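Local coordinates for GDSL-like Lipase/Acylhydrolase family protein (Neisseria meningitidis, PDB 4K7J) that probably removes O-acetyl groups from peptidoglycan, acting as a serine esterase of the SGNH hydrolase family, at residues W326-W339 with G349-M363. Residues are numbered along the deposited sequence; the frame is centred on the assembly and turned at random.
Sequences WQNAMGGICSMKNW and GVHFSAKGYRRAAEM. With ACT (acetate ion), chain C.
Phe-352 pushes its ring into a hollow walled by Trp-326, Met-330, Met-336 and Trp-339, an aromatic cluster in the alpha/beta fold of an SGNH hydrolase. CG of Phe-352 lies anti to the carbonyl carbon (chi1 -64°), which sends the phenyl ring into the hollow, while the neighbouring His-351 turns away and donates a hydrogen bond from NE2 to the O atom of an acetate ion, 2.7 Å away and nearly straight (169°). Asp-348 bonds the other ring nitrogen of His-351, in line with the Asp-His pair of the family's catalytic triad, and Ser-62 N, Gly-218 N and Asn-250 complete the acetate site.

Each wall meets the plug differently. The methyl CE of Met-336 sits over one face, a CH-pi contact 4.1 Å from the Phe-352 ring centroid. Met-330 brings its sulfur to the ring edge, SD lying 3.7 Å from Phe-352 CZ. Trp-339 also comes to that edge, its indole turned nearly perpendicular to the phenyl plane. Trp-326 runs almost parallel but slid aside, with little ring overlap.

Along helix 354-373 further side chains continue the fit. Gly-356 has no side chain, so the benzo rim of Trp-339 can come up to the backbone, CZ3 lying 3.7 Å from Gly-356 O. The extended Arg-359 lays its guanidinium over one Trp-339 face, offset toward the rim, planes 10° apart, with Met-330 CG on the opposite face. Farther on, Met-363 bends at its last torsion to bring CE within 3.3 Å of Ala-329 O. Trp-326 NE1 has no hydrogen-bond partner in the model; the methyl of Ala-360 packs against it instead, CB to NE1 3.4 Å.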
ATOM      1  N   TRP A 326       5.487   6.815 -13.827  1.00 19.89           N
ATOM      2  CA  TRP A 326       5.992   5.478 -14.095  1.00 17.13           C
ATOM      3  C   TRP A 326       6.197   5.317 -15.596  1.00 18.98           C
ATOM      4  O   TRP A 326       7.159   4.693 -16.027  1.00 17.83           O
ATOM      5  CB  TRP A 326       4.997   4.445 -13.557  1.00 14.56           C
ATOM      6  CG  TRP A 326       5.511   3.054 -13.416  1.00 20.60           C
ATOM      7  CD1 TRP A 326       6.607   2.502 -14.029  1.00 17.21           C
ATOM      8  CD2 TRP A 326       4.952   2.025 -12.585  1.00 18.81           C
ATOM      9  NE1 TRP A 326       6.750   1.187 -13.636  1.00 17.94           N
ATOM     10  CE2 TRP A 326       5.747   0.872 -12.753  1.00 17.67           C
ATOM     11  CE3 TRP A 326       3.855   1.971 -11.716  1.00 18.28           C
ATOM     12  CZ2 TRP A 326       5.477  -0.328 -12.086  1.00 17.56           C
ATOM     13  CZ3 TRP A 326       3.580   0.774 -11.062  1.00 15.39           C
ATOM     14  CH2 TRP A 326       4.392  -0.355 -11.245  1.00 18.99           C
ATOM     15  N   GLN A 327       5.314   5.887 -16.410  1.00 16.09           N
ATOM     16  CA  GLN A 327       5.561   5.794 -17.852  1.00 19.53           C
ATOM     17  C   GLN A 327       6.877   6.472 -18.232  1.00 19.49           C
ATOM     18  O   GLN A 327       7.646   5.922 -19.015  1.00 18.90           O
ATOM     19  CB  GLN A 327       4.396   6.310 -18.710  1.00 15.80           C
ATOM     20  CG  GLN A 327       4.730   6.252 -20.212  1.00 19.74           C
ATOM     21  CD  GLN A 327       3.538   6.460 -21.118  1.00 22.33           C
ATOM     22  OE1 GLN A 327       2.638   5.617 -21.193  1.00 20.87           O
ATOM     23  NE2 GLN A 327       3.536   7.579 -21.836  1.00 24.51           N
ATOM     24  N   ASN A 328       7.165   7.644 -17.666  1.00 19.71           N
ATOM     25  CA  ASN A 328       8.426   8.302 -18.002  1.00 23.73           C
ATOM     26  C   ASN A 328       9.621   7.566 -17.432  1.00 24.32           C
ATOM     27  O   ASN A 328      10.650   7.455 -18.092  1.00 22.61           O
ATOM     28  CB  ASN A 328       8.448   9.783 -17.620  1.00 24.43           C
ATOM     29  CG  ASN A 328       7.655  10.630 -18.582  1.00 24.72           C
ATOM     30  OD1 ASN A 328       7.341  10.193 -19.694  1.00 27.84           O
ATOM     31  ND2 ASN A 328       7.304  11.834 -18.157  1.00 24.11           N
ATOM     32  N   ALA A 329       9.467   7.037 -16.219  1.00 22.09           N
ATOM     33  CA  ALA A 329      10.479   6.151 -15.648  1.00 23.35           C
ATOM     34  C   ALA A 329      10.837   5.008 -16.590  1.00 22.92           C
ATOM     35  O   ALA A 329      11.983   4.569 -16.613  1.00 20.15           O
ATOM     36  CB  ALA A 329      10.016   5.585 -14.308  1.00 24.04           C
ATOM     37  N   MET A 330       9.858   4.520 -17.354  1.00 20.84           N
ATOM     38  CA  MET A 330      10.091   3.396 -18.259  1.00 23.02           C
ATOM     39  C   MET A 330      10.795   3.798 -19.557  1.00 26.26           C
ATOM     40  O   MET A 330      11.254   2.938 -20.307  1.00 23.18           O
ATOM     41  CB  MET A 330       8.776   2.706 -18.623  1.00 25.29           C
ATOM     42  CG  MET A 330       8.175   1.841 -17.534  1.00 19.83           C
ATOM     43  SD  MET A 330       6.516   1.349 -18.034  1.00 23.32           S
ATOM     44  CE  MET A 330       6.881   0.246 -19.400  1.00 26.90           C
ATOM     45  N   GLY A 331      10.850   5.097 -19.831  1.00 29.72           N
ATOM     46  CA  GLY A 331      11.376   5.579 -21.098  1.00 23.72           C
ATOM     47  C   GLY A 331      10.345   6.320 -21.920  1.00 24.76           C
ATOM     48  O   GLY A 331      10.598   6.672 -23.066  1.00 28.70           O
ATOM     49  N   GLY A 332       9.172   6.559 -21.337  1.00 27.35           N
ATOM     50  CA  GLY A 332       8.123   7.303 -22.014  1.00 23.45           C
ATOM     51  C   GLY A 332       7.244   6.415 -22.870  1.00 24.67           C
ATOM     52  O   GLY A 332       7.230   5.199 -22.690  1.00 20.72           O
ATOM     53  N   ILE A 333       6.518   7.021 -23.810  1.00 22.27           N
ATOM     54  CA  ILE A 333       5.610   6.276 -24.681  1.00 20.80           C
ATOM     55  C   ILE A 333       6.410   5.279 -25.518  1.00 24.47           C
ATOM     56  O   ILE A 333       7.591   5.502 -25.783  1.00 28.01           O
ATOM     57  CB  ILE A 333       4.807   7.231 -25.591  1.00 21.65           C
ATOM     58  CG1 ILE A 333       3.617   6.513 -26.246  1.00 27.44           C
ATOM     59  CG2 ILE A 333       5.724   7.914 -26.612  1.00 23.50           C
ATOM     60  CD1 ILE A 333       2.787   7.416 -27.172  1.00 22.34           C
ATOM     61  N   CYS A 334       5.777   4.170 -25.891  1.00 23.48           N
ATOM     62  CA  CYS A 334       6.420   3.134 -26.695  1.00 31.11           C
ATOM     63  C   CYS A 334       7.625   2.522 -25.974  1.00 33.95           C
ATOM     64  O   CYS A 334       8.685   2.309 -26.566  1.00 36.74           O
ATOM     65  CB  CYS A 334       6.830   3.692 -28.070  1.00 36.46           C
ATOM     66  SG  CYS A 334       7.498   2.459 -29.228  1.00 49.17           S
ATOM     67  N   SER A 335       7.468   2.241 -24.686  1.00 29.53           N
ATOM     68  CA  SER A 335       8.559   1.633 -23.924  1.00 25.73           C
ATOM     69  C   SER A 335       8.211   0.229 -23.428  1.00 23.25           C
ATOM     70  O   SER A 335       9.101  -0.571 -23.175  1.00 29.42           O
ATOM     71  CB  SER A 335       8.931   2.513 -22.737  1.00 28.11           C
ATOM     72  OG  SER A 335       7.820   2.641 -21.868  1.00 29.93           O
ATOM     73  N   MET A 336       6.921  -0.073 -23.295  1.00 21.95           N
ATOM     74  CA  MET A 336       6.519  -1.352 -22.722  1.00 24.55           C
ATOM     75  C   MET A 336       6.957  -2.545 -23.563  1.00 27.56           C
ATOM     76  O   MET A 336       7.383  -3.564 -23.008  1.00 24.50           O
ATOM     77  CB  MET A 336       5.010  -1.411 -22.423  1.00 20.70           C
ATOM     78  CG  MET A 336       4.482  -2.812 -22.063  1.00 21.15           C
ATOM     79  SD  MET A 336       5.298  -3.554 -20.621  1.00 27.59           S
ATOM     80  CE  MET A 336       4.214  -3.093 -19.266  1.00 16.35           C
ATOM     81  N   LYS A 337       6.864  -2.435 -24.886  1.00 27.78           N
ATOM     82  CA  LYS A 337       7.263  -3.568 -25.722  1.00 29.50           C
ATOM     83  C   LYS A 337       8.751  -3.863 -25.548  1.00 27.74           C
ATOM     84  O   LYS A 337       9.160  -5.017 -25.477  1.00 27.46           O
ATOM     85  CB  LYS A 337       6.913  -3.368 -27.199  1.00 38.09           C
ATOM     86  CG  LYS A 337       6.892  -4.687 -27.989  1.00 35.12           C
ATOM     87  CD  LYS A 337       7.632  -4.552 -29.314  1.00 50.65           C
ATOM     88  CE  LYS A 337       8.010  -5.911 -29.925  1.00 54.13           C
ATOM     89  NZ  LYS A 337       8.979  -5.776 -31.080  1.00 32.56           N
ATOM     90  N   ASN A 338       9.557  -2.814 -25.446  1.00 29.99           N
ATOM     91  CA  ASN A 338      10.979  -2.988 -25.203  1.00 28.23           C
ATOM     92  C   ASN A 338      11.227  -3.673 -23.857  1.00 31.67           C
ATOM     93  O   ASN A 338      12.041  -4.592 -23.759  1.00 32.74           O
ATOM     94  CB  ASN A 338      11.699  -1.643 -25.250  1.00 25.87           C
ATOM     95  CG  ASN A 338      13.188  -1.792 -25.460  1.00 41.17           C
ATOM     96  OD1 ASN A 338      13.635  -2.682 -26.190  1.00 53.22           O
ATOM     97  ND2 ASN A 338      13.972  -0.932 -24.811  1.00 37.40           N
ATOM     98  N   TRP A 339      10.517  -3.224 -22.825  1.00 20.94           N
ATOM     99  CA  TRP A 339      10.618  -3.832 -21.496  1.00 24.63           C
ATOM    100  C   TRP A 339      10.265  -5.313 -21.541  1.00 24.32           C
ATOM    101  O   TRP A 339      10.932  -6.147 -20.918  1.00 28.94           O
ATOM    102  CB  TRP A 339       9.729  -3.101 -20.483  1.00 24.66           C
ATOM    103  CG  TRP A 339      10.415  -1.922 -19.837  1.00 25.66           C
ATOM    104  CD1 TRP A 339      10.992  -0.864 -20.479  1.00 26.56           C
ATOM    105  CD2 TRP A 339      10.586  -1.680 -18.430  1.00 20.32           C
ATOM    106  NE1 TRP A 339      11.514   0.015 -19.563  1.00 24.12           N
ATOM    107  CE2 TRP A 339      11.281  -0.463 -18.299  1.00 22.97           C
ATOM    108  CE3 TRP A 339      10.218  -2.375 -17.271  1.00 23.64           C
ATOM    109  CZ2 TRP A 339      11.618   0.077 -17.058  1.00 26.94           C
ATOM    110  CZ3 TRP A 339      10.549  -1.844 -16.041  1.00 22.21           C
ATOM    111  CH2 TRP A 339      11.243  -0.625 -15.941  1.00 23.39           C
ATOM    112  N   GLY A 349       2.186  -7.653 -21.519  1.00 24.37           N
ATOM    113  CA  GLY A 349       2.399  -6.233 -21.772  1.00 25.00           C
ATOM    114  C   GLY A 349       1.647  -5.313 -20.815  1.00 25.37           C
ATOM    115  O   GLY A 349       1.414  -4.137 -21.115  1.00 18.41           O
ATOM    116  N   VAL A 350       1.258  -5.855 -19.665  1.00 21.65           N
ATOM    117  CA  VAL A 350       0.551  -5.089 -18.647  1.00 21.69           C
ATOM    118  C   VAL A 350       1.291  -5.201 -17.321  1.00 20.42           C
ATOM    119  O   VAL A 350       1.616  -4.191 -16.689  1.00 18.44           O
ATOM    120  CB  VAL A 350      -0.888  -5.597 -18.452  1.00 21.23           C
ATOM    121  CG1 VAL A 350      -1.573  -4.836 -17.311  1.00 21.27           C
ATOM    122  CG2 VAL A 350      -1.688  -5.461 -19.756  1.00 24.69           C
ATOM    123  N   HIS A 351       1.565  -6.436 -16.910  1.00 24.08           N
ATOM    124  CA  HIS A 351       2.237  -6.688 -15.635  1.00 22.49           C
ATOM    125  C   HIS A 351       3.745  -6.774 -15.825  1.00 19.53           C
ATOM    126  O   HIS A 351       4.223  -6.960 -16.935  1.00 22.56           O
ATOM    127  CB  HIS A 351       1.671  -7.946 -14.962  1.00 20.28           C
ATOM    128  CG  HIS A 351       0.186  -7.888 -14.758  1.00 22.10           C
ATOM    129  ND1 HIS A 351      -0.711  -8.442 -15.646  1.00 27.71           N
ATOM    130  CD2 HIS A 351      -0.558  -7.304 -13.789  1.00 27.18           C
ATOM    131  CE1 HIS A 351      -1.943  -8.216 -15.226  1.00 25.53           C
ATOM    132  NE2 HIS A 351      -1.880  -7.528 -14.101  1.00 31.38           N
ATOM    133  N   PHE A 352       4.497  -6.604 -14.745  1.00 17.59           N
ATOM    134  CA  PHE A 352       5.942  -6.655 -14.849  1.00 20.45           C
ATOM    135  C   PHE A 352       6.487  -7.930 -14.223  1.00 20.06           C
ATOM    136  O   PHE A 352       5.769  -8.675 -13.543  1.00 17.26           O
ATOM    137  CB  PHE A 352       6.579  -5.420 -14.199  1.00 19.52           C
ATOM    138  CG  PHE A 352       6.232  -4.119 -14.877  1.00 20.03           C
ATOM    139  CD1 PHE A 352       5.009  -3.495 -14.640  1.00 16.56           C
ATOM    140  CD2 PHE A 352       7.139  -3.506 -15.737  1.00 20.41           C
ATOM    141  CE1 PHE A 352       4.679  -2.269 -15.265  1.00 19.06           C
ATOM    142  CE2 PHE A 352       6.827  -2.289 -16.361  1.00 19.55           C
ATOM    143  CZ  PHE A 352       5.594  -1.666 -16.123  1.00 15.65           C
ATOM    144  N   SER A 353       7.757  -8.195 -14.478  1.00 19.98           N
ATOM    145  CA  SER A 353       8.416  -9.328 -13.871  1.00 23.23           C
ATOM    146  C   SER A 353       9.005  -8.801 -12.585  1.00 22.03           C
ATOM    147  O   SER A 353       9.044  -7.585 -12.375  1.00 17.57           O
ATOM    148  CB  SER A 353       9.534  -9.845 -14.783  1.00 25.31           C
ATOM    149  OG  SER A 353      10.561  -8.871 -14.911  1.00 22.54           O
ATOM    150  N   ALA A 354       9.479  -9.714 -11.740  1.00 23.02           N
ATOM    151  CA  ALA A 354      10.065  -9.344 -10.458  1.00 23.08           C
ATOM    152  C   ALA A 354      11.137  -8.268 -10.609  1.00 21.44           C
ATOM    153  O   ALA A 354      11.154  -7.298  -9.855  1.00 20.25           O
ATOM    154  CB  ALA A 354      10.643 -10.586  -9.754  1.00 25.26           C
ATOM    155  N   LYS A 355      12.029  -8.422 -11.582  1.00 21.50           N
ATOM    156  CA  LYS A 355      13.126  -7.466 -11.699  1.00 27.05           C
ATOM    157  C   LYS A 355      12.638  -6.148 -12.298  1.00 22.13           C
ATOM    158  O   LYS A 355      13.193  -5.082 -12.017  1.00 27.19           O
ATOM    159  CB  LYS A 355      14.313  -8.048 -12.479  1.00 29.68           C
ATOM    160  CG  LYS A 355      14.051  -8.333 -13.953  1.00 32.54           C
ATOM    161  CD  LYS A 355      15.342  -8.774 -14.653  1.00 31.99           C
ATOM    162  CE  LYS A 355      15.149  -8.886 -16.152  1.00 33.46           C
ATOM    163  NZ  LYS A 355      16.364  -9.445 -16.801  1.00 37.02           N
ATOM    164  N   GLY A 356      11.575  -6.215 -13.090  1.00 18.90           N
ATOM    165  CA  GLY A 356      10.969  -5.015 -13.634  1.00 21.05           C
ATOM    166  C   GLY A 356      10.394  -4.154 -12.524  1.00 22.76           C
ATOM    167  O   GLY A 356      10.611  -2.940 -12.482  1.00 16.97           O
ATOM    168  N   TYR A 357       9.667  -4.781 -11.605  1.00 18.42           N
ATOM    169  CA  TYR A 357       9.127  -4.034 -10.471  1.00 22.11           C
ATOM    170  C   TYR A 357      10.243  -3.487  -9.579  1.00 20.80           C
ATOM    171  O   TYR A 357      10.160  -2.351  -9.081  1.00 16.27           O
ATOM    172  CB  TYR A 357       8.159  -4.892  -9.647  1.00 16.53           C
ATOM    173  CG  TYR A 357       6.816  -5.130 -10.297  1.00 17.24           C
ATOM    174  CD1 TYR A 357       5.995  -4.063 -10.653  1.00 18.82           C
ATOM    175  CD2 TYR A 357       6.365  -6.422 -10.554  1.00 21.41           C
ATOM    176  CE1 TYR A 357       4.768  -4.275 -11.251  1.00 15.26           C
ATOM    177  CE2 TYR A 357       5.135  -6.644 -11.156  1.00 17.08           C
ATOM    178  CZ  TYR A 357       4.341  -5.561 -11.499  1.00 16.08           C
ATOM    179  OH  TYR A 357       3.114  -5.760 -12.094  1.00 19.40           O
ATOM    180  N   ARG A 358      11.279  -4.298  -9.366  1.00 16.43           N
ATOM    181  CA  ARG A 358      12.393  -3.861  -8.530  1.00 24.56           C
ATOM    182  C   ARG A 358      13.058  -2.636  -9.148  1.00 21.18           C
ATOM    183  O   ARG A 358      13.385  -1.684  -8.446  1.00 22.54           O
ATOM    184  CB  ARG A 358      13.431  -4.972  -8.345  1.00 22.58           C
ATOM    185  CG  ARG A 358      14.546  -4.589  -7.364  1.00 25.22           C
ATOM    186  CD  ARG A 358      15.790  -5.477  -7.510  1.00 33.35           C
ATOM    187  NE  ARG A 358      16.427  -5.316  -8.818  1.00 40.77           N
ATOM    188  CZ  ARG A 358      16.712  -6.321  -9.643  1.00 43.90           C
ATOM    189  NH1 ARG A 358      16.429  -7.572  -9.293  1.00 40.51           N
ATOM    190  NH2 ARG A 358      17.285  -6.075 -10.815  1.00 31.43           N
ATOM    191  N   ARG A 359      13.227  -2.666 -10.470  1.00 19.03           N
ATOM    192  CA  ARG A 359      13.882  -1.581 -11.198  1.00 21.83           C
ATOM    193  C   ARG A 359      13.077  -0.289 -11.088  1.00 25.78           C
ATOM    194  O   ARG A 359      13.622   0.780 -10.783  1.00 23.64           O
ATOM    195  CB  ARG A 359      14.065  -1.964 -12.672  1.00 24.75           C
ATOM    196  CG  ARG A 359      14.685  -0.881 -13.560  1.00 29.55           C
ATOM    197  CD  ARG A 359      14.679  -1.302 -15.049  1.00 38.97           C
ATOM    198  NE  ARG A 359      15.434  -0.378 -15.903  1.00 48.81           N
ATOM    199  CZ  ARG A 359      15.585  -0.506 -17.222  1.00 49.07           C
ATOM    200  NH1 ARG A 359      15.032  -1.523 -17.877  1.00 40.57           N
ATOM    201  NH2 ARG A 359      16.292   0.392 -17.893  1.00 64.54           N
ATOM    202  N   ALA A 360      11.775  -0.388 -11.338  1.00 21.10           N
ATOM    203  CA  ALA A 360      10.910   0.781 -11.277  1.00 18.71           C
ATOM    204  C   ALA A 360      10.940   1.393  -9.878  1.00 16.72           C
ATOM    205  O   ALA A 360      10.987   2.611  -9.729  1.00 22.62           O
ATOM    206  CB  ALA A 360       9.474   0.407 -11.674  1.00 19.61           C
ATOM    207  N   ALA A 361      10.931   0.548  -8.851  1.00 15.83           N
ATOM    208  CA  ALA A 361      10.890   1.053  -7.470  1.00 20.09           C
ATOM    209  C   ALA A 361      12.199   1.707  -7.037  1.00 18.24           C
ATOM    210  O   ALA A 361      12.198   2.674  -6.259  1.00 19.90           O
ATOM    211  CB  ALA A 361      10.495  -0.051  -6.509  1.00 16.27           C
ATOM    212  N   GLU A 362      13.317   1.184  -7.536  1.00 18.48           N
ATOM    213  CA  GLU A 362      14.622   1.774  -7.241  1.00 16.93           C
ATOM    214  C   GLU A 362      14.700   3.187  -7.820  1.00 19.79           C
ATOM    215  O   GLU A 362      15.284   4.088  -7.219  1.00 28.72           O
ATOM    216  CB  GLU A 362      15.761   0.886  -7.764  1.00 24.00           C
ATOM    217  CG  GLU A 362      15.988  -0.387  -6.938  1.00 18.90           C
ATOM    218  CD  GLU A 362      17.148  -1.232  -7.445  1.00 27.82           C
ATOM    219  OE1 GLU A 362      17.877  -0.775  -8.347  1.00 31.35           O
ATOM    220  OE2 GLU A 362      17.335  -2.359  -6.940  1.00 27.86           O
ATOM    221  N   MET A 363      14.071   3.390  -8.972  1.00 22.35           N
ATOM    222  CA  MET A 363      13.993   4.726  -9.556  1.00 25.53           C
ATOM    223  C   MET A 363      13.143   5.665  -8.697  1.00 26.83           C
ATOM    224  O   MET A 363      13.513   6.830  -8.497  1.00 23.86           O
ATOM    225  CB  MET A 363      13.469   4.671 -10.991  1.00 22.97           C
ATOM    226  CG  MET A 363      14.426   3.985 -11.952  1.00 24.44           C
ATOM    227  SD  MET A 363      13.967   4.211 -13.681  1.00 34.94           S
ATOM    228  CE  MET A 363      12.909   2.829 -14.004  1.00 22.08           C
TER
HETATM  229  C   ACT C 401      -3.759  -5.227 -12.324  1.00 28.47           C
HETATM  230  O   ACT C 401      -3.989  -6.381 -12.792  1.00 25.01           O
HETATM  231  OXT ACT C 401      -4.320  -4.914 -11.242  1.00 21.56           O
HETATM  232  CH3 ACT C 401      -2.836  -4.267 -13.008  1.00 19.13           C